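HD-GYP domain-containing protein (Bdellovibrio bacteriovorus, PDB 3TM8) binds two iron ions in an HD-GYP domain and is probably a cyclic-di-GMP phosphodiesterase. Local coordinates at residues L89-N92 and I93-Y97; V144-I147 and M148-Q152. All coordinates share one frame; numbering follows the deposited sequence. Where two conformers were deposited one is given.

Contact 1 (L89-N92 and I93-Y97)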
loop_
_atom_site.group_PDB
_atom_site.type_symbol
_atom_site.label_atom_id
_atom_site.label_comp_id
_atom_site.label_asym_id
_atom_site.label_seq_id
_atom_site.Cartn_x
_atom_site.Cartn_y
_atom_site.Cartn_z
ATOM N N LEU A 89 1.656 -18.119 8.060
ATOM C CA LEU A 89 2.108 -16.859 7.493
ATOM C C LEU A 89 3.561 -16.921 7.045
ATOM O O LEU A 89 3.908 -16.487 5.944
ATOM C CB LEU A 89 1.916 -15.741 8.510
ATOM C CG LEU A 89 2.325 -14.348 8.023
ATOM C CD1 LEU A 89 1.670 -14.015 6.681
ATOM C CD2 LEU A 89 1.980 -13.299 9.070
ATOM N N GLN A 90 4.413 -17.489 7.889
ATOM C CA GLN A 90 5.824 -17.537 7.550
ATOM C C GLN A 90 6.046 -18.419 6.324
ATOM O O GLN A 90 6.841 -18.077 5.441
ATOM C CB GLN A 90 6.635 -18.032 8.740
ATOM C CG GLN A 90 8.147 -17.923 8.534
ATOM C CD GLN A 90 8.651 -16.494 8.284
ATOM O OE1 GLN A 90 8.038 -15.507 8.704
ATOM N NE2 GLN A 90 9.783 -16.388 7.599
ATOM N N LYS A 91 5.342 -19.544 6.253
ATOM C CA LYS A 91 5.430 -20.399 5.069
ATOM C C LYS A 91 4.935 -19.686 3.804
ATOM O O LYS A 91 5.539 -19.798 2.744
ATOM C CB LYS A 91 4.665 -21.695 5.295
ATOM C CG LYS A 91 4.577 -22.606 4.096
ATOM C CD LYS A 91 3.885 -23.902 4.503
ATOM C CE LYS A 91 3.535 -24.776 3.313
ATOM N NZ LYS A 91 2.718 -25.948 3.751
ATOM N N ASN A 92 3.845 -18.937 3.918
ATOM C CA ASN A 92 3.341 -18.185 2.779
ATOM C C ASN A 92 4.385 -17.220 2.250
ATOM O O ASN A 92 4.653 -17.168 1.048
ATOM C CB ASN A 92 2.113 -17.381 3.174
ATOM C CG ASN A 92 0.835 -18.020 2.717
ATOM O OD1 ASN A 92 0.816 -19.186 2.307
ATOM N ND2 ASN A 92 -0.251 -17.257 2.780
ATOM N N ILE A 93 4.973 -16.438 3.145
ATOM C CA ILE A 93 5.971 -15.426 2.784
ATOM C C ILE A 93 7.221 -16.054 2.166
ATOM O O ILE A 93 7.742 -15.622 1.143
ATOM C CB ILE A 93 6.399 -14.633 4.040
ATOM C CG1 ILE A 93 5.302 -13.649 4.455
ATOM C CG2 ILE A 93 7.705 -13.903 3.796
ATOM C CD1 ILE A 93 5.513 -13.034 5.825
ATOM N N GLU A 94 7.731 -17.082 2.832
ATOM C CA GLU A 94 8.940 -17.739 2.342
ATOM C C GLU A 94 8.709 -18.325 0.958
ATOM O O GLU A 94 9.538 -18.168 0.056
ATOM C CB GLU A 94 9.389 -18.828 3.318
ATOM C CG GLU A 94 9.940 -18.268 4.615
ATOM C CD GLU A 94 10.300 -19.334 5.635
ATOM O OE1 GLU A 94 10.028 -20.530 5.392
ATOM O OE2 GLU A 94 10.853 -18.963 6.689
ATOM N N THR A 95 7.580 -19.002 0.782
ATOM C CA THR A 95 7.286 -19.610 -0.507
ATOM C C THR A 95 7.057 -18.546 -1.588
ATOM O O THR A 95 7.563 -18.683 -2.694
ATOM C CB THR A 95 6.103 -20.613 -0.427
ATOM O OG1 THR A 95 4.901 -19.935 -0.060
ATOM C CG2 THR A 95 6.387 -21.672 0.606
ATOM N N ALA A 96 6.328 -17.479 -1.262
ATOM C CA ALA A 96 6.013 -16.439 -2.245
ATOM C C ALA A 96 7.236 -15.682 -2.767
ATOM O O ALA A 96 7.329 -15.403 -3.958
ATOM C CB ALA A 96 5.002 -15.468 -1.673
ATOM N N TYR A 97 8.155 -15.320 -1.881
ATOM C CA TYR A 97 9.348 -14.586 -2.320
ATOM C C TYR A 97 10.357 -15.466 -3.070
ATOM O O TYR A 97 11.217 -14.955 -3.773
ATOM C CB TYR A 97 10.036 -13.915 -1.136
ATOM C CG TYR A 97 9.356 -12.661 -0.627
ATOM C CD1 TYR A 97 9.310 -11.503 -1.396
ATOM C CD2 TYR A 97 8.799 -12.623 0.644
ATOM C CE1 TYR A 97 8.702 -10.344 -0.917
ATOM C CE2 TYR A 97 8.195 -11.478 1.131
ATOM C CZ TYR A 97 8.154 -10.337 0.350
ATOM O OH TYR A 97 7.553 -9.181 0.808
#

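Contact 2 (V144-I147 and M148-Q152)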
loop_
_atom_site.group_PDB
_atom_site.type_symbol
_atom_site.label_atom_id
_atom_site.label_comp_id
_atom_site.label_asym_id
_atom_site.label_seq_id
_atom_site.Cartn_x
_atom_site.Cartn_y
_atom_site.Cartn_z
ATOM N N VAL A 144 11.058 -4.658 -3.677
ATOM C CA VAL A 144 11.760 -4.122 -4.844
ATOM C C VAL A 144 12.342 -5.281 -5.657
ATOM O O VAL A 144 12.198 -5.338 -6.884
ATOM C CB VAL A 144 12.899 -3.141 -4.463
ATOM C CG1 VAL A 144 13.750 -2.782 -5.696
ATOM C CG2 VAL A 144 12.332 -1.886 -3.822
ATOM N N ASN A 145 12.994 -6.218 -4.976
ATOM C CA ASN A 145 13.600 -7.337 -5.680
ATOM C C ASN A 145 12.573 -8.208 -6.389
ATOM O O ASN A 145 12.812 -8.668 -7.504
ATOM C CB ASN A 145 14.481 -8.168 -4.753
ATOM C CG ASN A 145 15.178 -9.285 -5.487
ATOM O OD1 ASN A 145 15.929 -9.038 -6.429
ATOM N ND2 ASN A 145 14.931 -10.521 -5.069
ATOM N N PHE A 146 11.431 -8.434 -5.745
ATOM C CA PHE A 146 10.359 -9.207 -6.356
ATOM C C PHE A 146 9.866 -8.550 -7.647
ATOM O O PHE A 146 9.739 -9.207 -8.685
ATOM C CB PHE A 146 9.216 -9.370 -5.351
ATOM C CG PHE A 146 7.958 -9.994 -5.924
ATOM C CD1 PHE A 146 7.944 -11.316 -6.353
ATOM C CD2 PHE A 146 6.781 -9.258 -6.012
ATOM C CE1 PHE A 146 6.784 -11.891 -6.870
ATOM C CE2 PHE A 146 5.621 -9.823 -6.525
ATOM C CZ PHE A 146 5.621 -11.144 -6.952
ATOM N N ILE A 147 9.587 -7.251 -7.583
ATOM C CA ILE A 147 9.092 -6.529 -8.747
ATOM C C ILE A 147 10.151 -6.471 -9.861
ATOM O O ILE A 147 9.833 -6.621 -11.044
ATOM C CB ILE A 147 8.637 -5.108 -8.371
ATOM C CG1 ILE A 147 7.461 -5.154 -7.379
ATOM C CG2 ILE A 147 8.283 -4.306 -9.629
ATOM C CD1 ILE A 147 6.197 -5.782 -7.926
ATOM N N MET A 148 11.416 -6.286 -9.486
ATOM C CA MET A 148 12.497 -6.135 -10.466
ATOM C C MET A 148 12.895 -7.455 -11.117
ATOM O O MET A 148 13.369 -7.477 -12.249
ATOM C CB MET A 148 13.746 -5.513 -9.825
ATOM C CG MET A 148 13.655 -4.030 -9.501
ATOM S SD MET A 148 15.252 -3.371 -8.965
ATOM C CE MET A 148 16.107 -3.208 -10.535
ATOM N N SER A 149 12.718 -8.557 -10.392
ATOM C CA SER A 149 13.242 -9.851 -10.845
ATOM C C SER A 149 12.218 -10.752 -11.524
ATOM O O SER A 149 12.567 -11.819 -12.029
ATOM C CB SER A 149 13.872 -10.616 -9.676
ATOM O OG SER A 149 14.889 -9.863 -9.043
ATOM N N ASN A 150 10.956 -10.338 -11.520
ATOM C CA ASN A 150 9.889 -11.131 -12.110
ATOM C C ASN A 150 9.107 -10.283 -13.090
ATOM O O ASN A 150 8.429 -9.346 -12.687
ATOM C CB ASN A 150 8.948 -11.654 -11.025
ATOM C CG ASN A 150 9.622 -12.641 -10.106
ATOM O OD1 ASN A 150 9.669 -13.845 -10.394
ATOM N ND2 ASN A 150 10.160 -12.145 -8.993
ATOM N N ALA A 151 9.216 -10.614 -14.373
ATOM C CA ALA A 151 8.634 -9.812 -15.442
ATOM C C ALA A 151 7.169 -9.455 -15.216
ATOM O O ALA A 151 6.757 -8.325 -15.465
ATOM C CB ALA A 151 8.803 -10.517 -16.776
ATOM N N GLN A 152 6.384 -10.417 -14.748
ATOM C CA GLN A 152 4.947 -10.200 -14.600
ATOM C C GLN A 152 4.498 -9.820 -13.197
ATOM O O GLN A 152 3.300 -9.722 -12.951
ATOM C CB GLN A 152 4.169 -11.430 -15.064
ATOM C CG GLN A 152 4.348 -11.735 -16.545
ATOM C CD GLN A 152 4.100 -10.523 -17.429
ATOM O OE1 GLN A 152 4.823 -10.291 -18.400
ATOM N NE2 GLN A 152 3.072 -9.747 -17.101
HETATM O O HOH W 1 7.452 -6.674 -12.561
#

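Contact 1 (L89-N92 and I93-Y97)
The torsions of Q90 and E94 bring their ends together: CG of Q90 stands anti to the backbone N (chi1 -172°) and the chain then bends at chi2, while CG of E94 stands anti to its carbonyl carbon and the rest runs extended. The two cross one turn apart on the exposed side of helix 82-97, an i to i+4 side-chain pair of an alpha-helix. Q90 NE2 donates to E94 OE2 at 2.9 Å, nearly straight at 170°. The carboxylate oxygen lies in the amide plane of Q90, but is approached on its anti side and from out of its own plane, the two planes standing 84° apart. The aliphatic part of E94 also rests on the turn before it, with CG 3.2 Å from Q90 O.

The neighbouring faces differ in character. L89 and I93 pair obliquely through their methyls, CD1 of L89 lying 4.1 Å from CD1 of I93 in the conformer described; L89 also touches T30, and I93 reaches S115 of helix 105-125. Both polar atoms of the buried N92 amide are bonded in the loop before strand 41-45: OD1 accepts from Q35 NE2 and ND2 donates to R32 O. Beneath these side chains run the i+4 to i backbone bonds, I93 N to L89 O at 3.0 Å among them. T95 adds its hydroxyl, held between the backbone N and the carbonyl carbon: T95 OG1 is 2.9 Å from K91 O and 3.0 Å from N92 O, two carbonyls competing for one proton.

Contact 2 (V144-I147 and M148-Q152)
F146 and N150 cross at about a right angle at the C-terminal end of helix 130-149, where N150, just past the helix, bonds back with its side chain to the last turn. On this packed side N150 ND2 donates to F146 O at 3.0 Å, nearly straight at 170°, in the carbonyl plane and on a lone pair. The backbone N of N150 reaches the same oxygen only weakly, so one carbonyl holds two donors of one residue. With CG anti to the carbonyl carbon (chi1 -66°), the amide is folded back over the helix end, and N150 ND2 comes within 3.5 Å of F146 CD1, obliquely to the ring. The amide has further partners, D99 at ND2 and R108 at OD1, which probably help to fix its rotation. The buried F146 ring packs on I105 and I112 of helix 105-125, while V144 and I147 both touch I179 of helix 167-185.

The exposed side is looser. M148, deposited in two conformers, lies alongside V144 in the one described, its SD 3.6 Å from V144 CG1, before the chain bends at chi3 and carries CE away. S149 is also exposed; its OG stands 2.8 Å from N145 O and 2.9 Å from N145 OD1, and which acceptor the one proton favours is not settled. S149 N bonds to N145 O as well, but bent to 133° as the helix gives way to the turn. In that turn a water lies 2.8 Å from I147 O and 2.8 Å from N150 O, with other acceptors competing for its protons.

Overall arrangement
From the N terminus, the chain forms the small antiparallel sheets before entering helix 82-97, whose C-terminal half carries contact 1. It then passes through helix 105-125 into helix 130-149, where contact 2 lies at the C-terminal end, just before helix 153-158. Both contacts are local and in series: neither closes a long loop, and they neither nest nor cross. Their centres are about 16 Å apart, and the two do not touch. Helix 105-125 joins them: its I112 meets A96 and Y97 from one contact and F146 from the other, and R108 bonds to A96 O and N150 OD1. Contact 2 also faces helices 167-185 and 190-202; both contacts lie away from the iron sites.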